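Local coordinates for uncharacterized protein (Leptospirillum rubarum, PDB 3O2I) that is of unknown function but belongs to an uncharacterised protein family and is found in a two-chain assembly, at residues Y44-E49 and G88-G93. Residues are numbered along the deposited sequence; the frame is centred on the assembly and turned at random.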
loop_
_atom_site.group_PDB
_atom_site.type_symbol
_atom_site.label_atom_id
_atom_site.label_comp_id
_atom_site.label_asym_id
_atom_site.label_seq_id
_atom_site.Cartn_x
_atom_site.Cartn_y
_atom_site.Cartn_z
ATOM N N TYR B 44 -7.049 -2.874 -1.058
ATOM C CA TYR B 44 -6.240 -2.583 0.118
ATOM C C TYR B 44 -7.144 -2.541 1.325
ATOM O O TYR B 44 -8.038 -1.698 1.396
ATOM C CB TYR B 44 -5.519 -1.227 -0.045
ATOM C CG TYR B 44 -4.541 -1.214 -1.199
ATOM C CD1 TYR B 44 -3.249 -1.695 -1.037
ATOM C CD2 TYR B 44 -4.915 -0.743 -2.451
ATOM C CE1 TYR B 44 -2.350 -1.702 -2.087
ATOM C CE2 TYR B 44 -4.013 -0.733 -3.512
ATOM C CZ TYR B 44 -2.737 -1.220 -3.320
ATOM O OH TYR B 44 -1.830 -1.218 -4.359
ATOM N N LEU B 45 -6.910 -3.443 2.273
ATOM C CA LEU B 45 -7.676 -3.474 3.519
ATOM C C LEU B 45 -6.812 -3.051 4.703
ATOM O O LEU B 45 -5.619 -3.318 4.741
ATOM C CB LEU B 45 -8.212 -4.875 3.786
ATOM C CG LEU B 45 -9.074 -5.522 2.700
ATOM C CD1 LEU B 45 -9.595 -6.867 3.212
ATOM C CD2 LEU B 45 -10.227 -4.623 2.315
ATOM N N LEU B 46 -7.436 -2.412 5.678
ATOM C CA LEU B 46 -6.742 -1.957 6.871
ATOM C C LEU B 46 -7.256 -2.701 8.076
ATOM O O LEU B 46 -8.445 -2.987 8.161
ATOM C CB LEU B 46 -7.009 -0.464 7.094
ATOM C CG LEU B 46 -6.149 0.568 6.381
ATOM C CD1 LEU B 46 -5.331 -0.085 5.283
ATOM C CD2 LEU B 46 -7.014 1.723 5.863
ATOM N N HIS B 47 -6.367 -2.996 9.016
ATOM C CA HIS B 47 -6.786 -3.531 10.310
ATOM C C HIS B 47 -5.919 -2.952 11.422
ATOM O O HIS B 47 -4.732 -2.706 11.224
ATOM C CB HIS B 47 -6.706 -5.057 10.332
ATOM C CG HIS B 47 -7.597 -5.689 11.351
ATOM N ND1 HIS B 47 -7.344 -5.624 12.705
ATOM C CD2 HIS B 47 -8.749 -6.391 11.217
ATOM C CE1 HIS B 47 -8.301 -6.257 13.361
ATOM N NE2 HIS B 47 -9.171 -6.723 12.483
ATOM N N SER B 48 -6.516 -2.738 12.590
ATOM C CA SER B 48 -5.773 -2.214 13.728
ATOM C C SER B 48 -4.802 -3.235 14.309
ATOM O O SER B 48 -3.864 -2.867 15.009
ATOM C CB SER B 48 -6.710 -1.667 14.816
ATOM O OG SER B 48 -7.517 -2.684 15.384
ATOM N N GLU B 49 -5.018 -4.515 14.018
ATOM C CA GLU B 49 -4.115 -5.546 14.527
ATOM C C GLU B 49 -3.270 -6.214 13.450
ATOM O O GLU B 49 -3.605 -6.181 12.267
ATOM C CB GLU B 49 -4.871 -6.599 15.339
ATOM C CG GLU B 49 -5.370 -6.084 16.680
ATOM C CD GLU B 49 -5.383 -7.175 17.739
ATOM O OE1 GLU B 49 -6.355 -7.963 17.786
ATOM O OE2 GLU B 49 -4.411 -7.253 18.519
ATOM N N GLY B 88 -13.577 -7.009 10.792
ATOM C CA GLY B 88 -13.288 -5.627 11.135
ATOM C C GLY B 88 -12.255 -4.921 10.272
ATOM O O GLY B 88 -11.738 -3.869 10.661
ATOM N N PHE B 89 -11.949 -5.489 9.108
ATOM C CA PHE B 89 -11.100 -4.817 8.129
ATOM C C PHE B 89 -11.884 -3.660 7.516
ATOM O O PHE B 89 -13.101 -3.752 7.317
ATOM C CB PHE B 89 -10.678 -5.780 7.012
ATOM C CG PHE B 89 -9.714 -6.853 7.448
ATOM C CD1 PHE B 89 -8.353 -6.700 7.251
ATOM C CD2 PHE B 89 -10.174 -8.035 8.016
ATOM C CE1 PHE B 89 -7.465 -7.686 7.639
ATOM C CE2 PHE B 89 -9.286 -9.034 8.406
ATOM C CZ PHE B 89 -7.937 -8.860 8.228
ATOM N N VAL B 90 -11.197 -2.564 7.228
ATOM C CA VAL B 90 -11.829 -1.448 6.538
ATOM C C VAL B 90 -11.116 -1.284 5.210
ATOM O O VAL B 90 -9.890 -1.346 5.155
ATOM C CB VAL B 90 -11.795 -0.139 7.374
ATOM C CG1 VAL B 90 -12.412 -0.378 8.732
ATOM C CG2 VAL B 90 -10.391 0.368 7.542
ATOM N N GLU B 91 -11.878 -1.132 4.132
ATOM C CA GLU B 91 -11.269 -1.022 2.813
ATOM C C GLU B 91 -10.768 0.390 2.583
ATOM O O GLU B 91 -11.493 1.352 2.821
ATOM C CB GLU B 91 -12.254 -1.396 1.709
ATOM C CG GLU B 91 -11.639 -1.365 0.308
ATOM C CD GLU B 91 -12.611 -1.803 -0.775
ATOM O OE1 GLU B 91 -13.822 -1.910 -0.484
ATOM O OE2 GLU B 91 -12.160 -2.037 -1.917
ATOM N N ALA B 92 -9.524 0.503 2.126
ATOM C CA ALA B 92 -8.938 1.799 1.781
ATOM C C ALA B 92 -9.329 2.132 0.354
ATOM O O ALA B 92 -9.692 1.237 -0.422
ATOM C CB ALA B 92 -7.438 1.751 1.914
ATOM N N GLY B 93 -9.264 3.414 0.008
ATOM C CA GLY B 93 -9.613 3.862 -1.328
ATOM C C GLY B 93 -8.561 3.574 -2.388
ATOM O O GLY B 93 -8.849 3.624 -3.585
HETATM O O HOH W 1 -8.649 -0.983 -1.966
#
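Leu46 and Val90 form an antiparallel hydrogen-bonded pair, each N-H given to the other's carbonyl (Leu46 N to Val90 O 2.7 Å, Val90 N to Leu46 O 2.9 Å), and a third backbone bond, from Ala92 N to Tyr44 O at 2.8 Å, carries the pairing past the non-hydrogen-bonded pair Leu45 and Glu91. Beyond it a water between the two backbones accepts the N-H of Tyr44 and lies within hydrogen-bonding distance of Ala92 O, one of several acceptors it could serve. One face of the sheet carries Leu46 and Val90, with Leu46 CB against Val90 CG2 at 3.5 Å and Leu46 CD2 resting on Ala92 CB. On the other, Leu45 reaches Glu91 with CD2, while its CB meets Phe89 CD1 at 3.9 Å.

The aromatic part of the contact is a T-shaped pair: His47 turns the CD2 edge of its imidazole toward the phenyl face of Phe89, CD2 standing over the ring centre and the planes inclined at 68°. A chi1 of -157°, with CG anti to the backbone N, sets the imidazole beside this phenyl, and its rotation is fixed at both nitrogens, ND1 accepting Glu49 N at 2.9 Å in the ring plane and NE2 bonded to the carbonyl of His87. Replacing Phe89 by alanine would probably leave the CD2 edge of His47 without its aromatic face and open a gap beside Leu45.

Strand 90-91 comes two residues after helix 72-87, Gly88 leaving the helix with positive phi, and adds to strand 41-47, whose other side pairs with strand 28-35. Leu45 and Phe89 pack on Leu83 of that helix, whereas Leu46 and Ala92 meet Met27 and Ile29 of the second subunit, respectively.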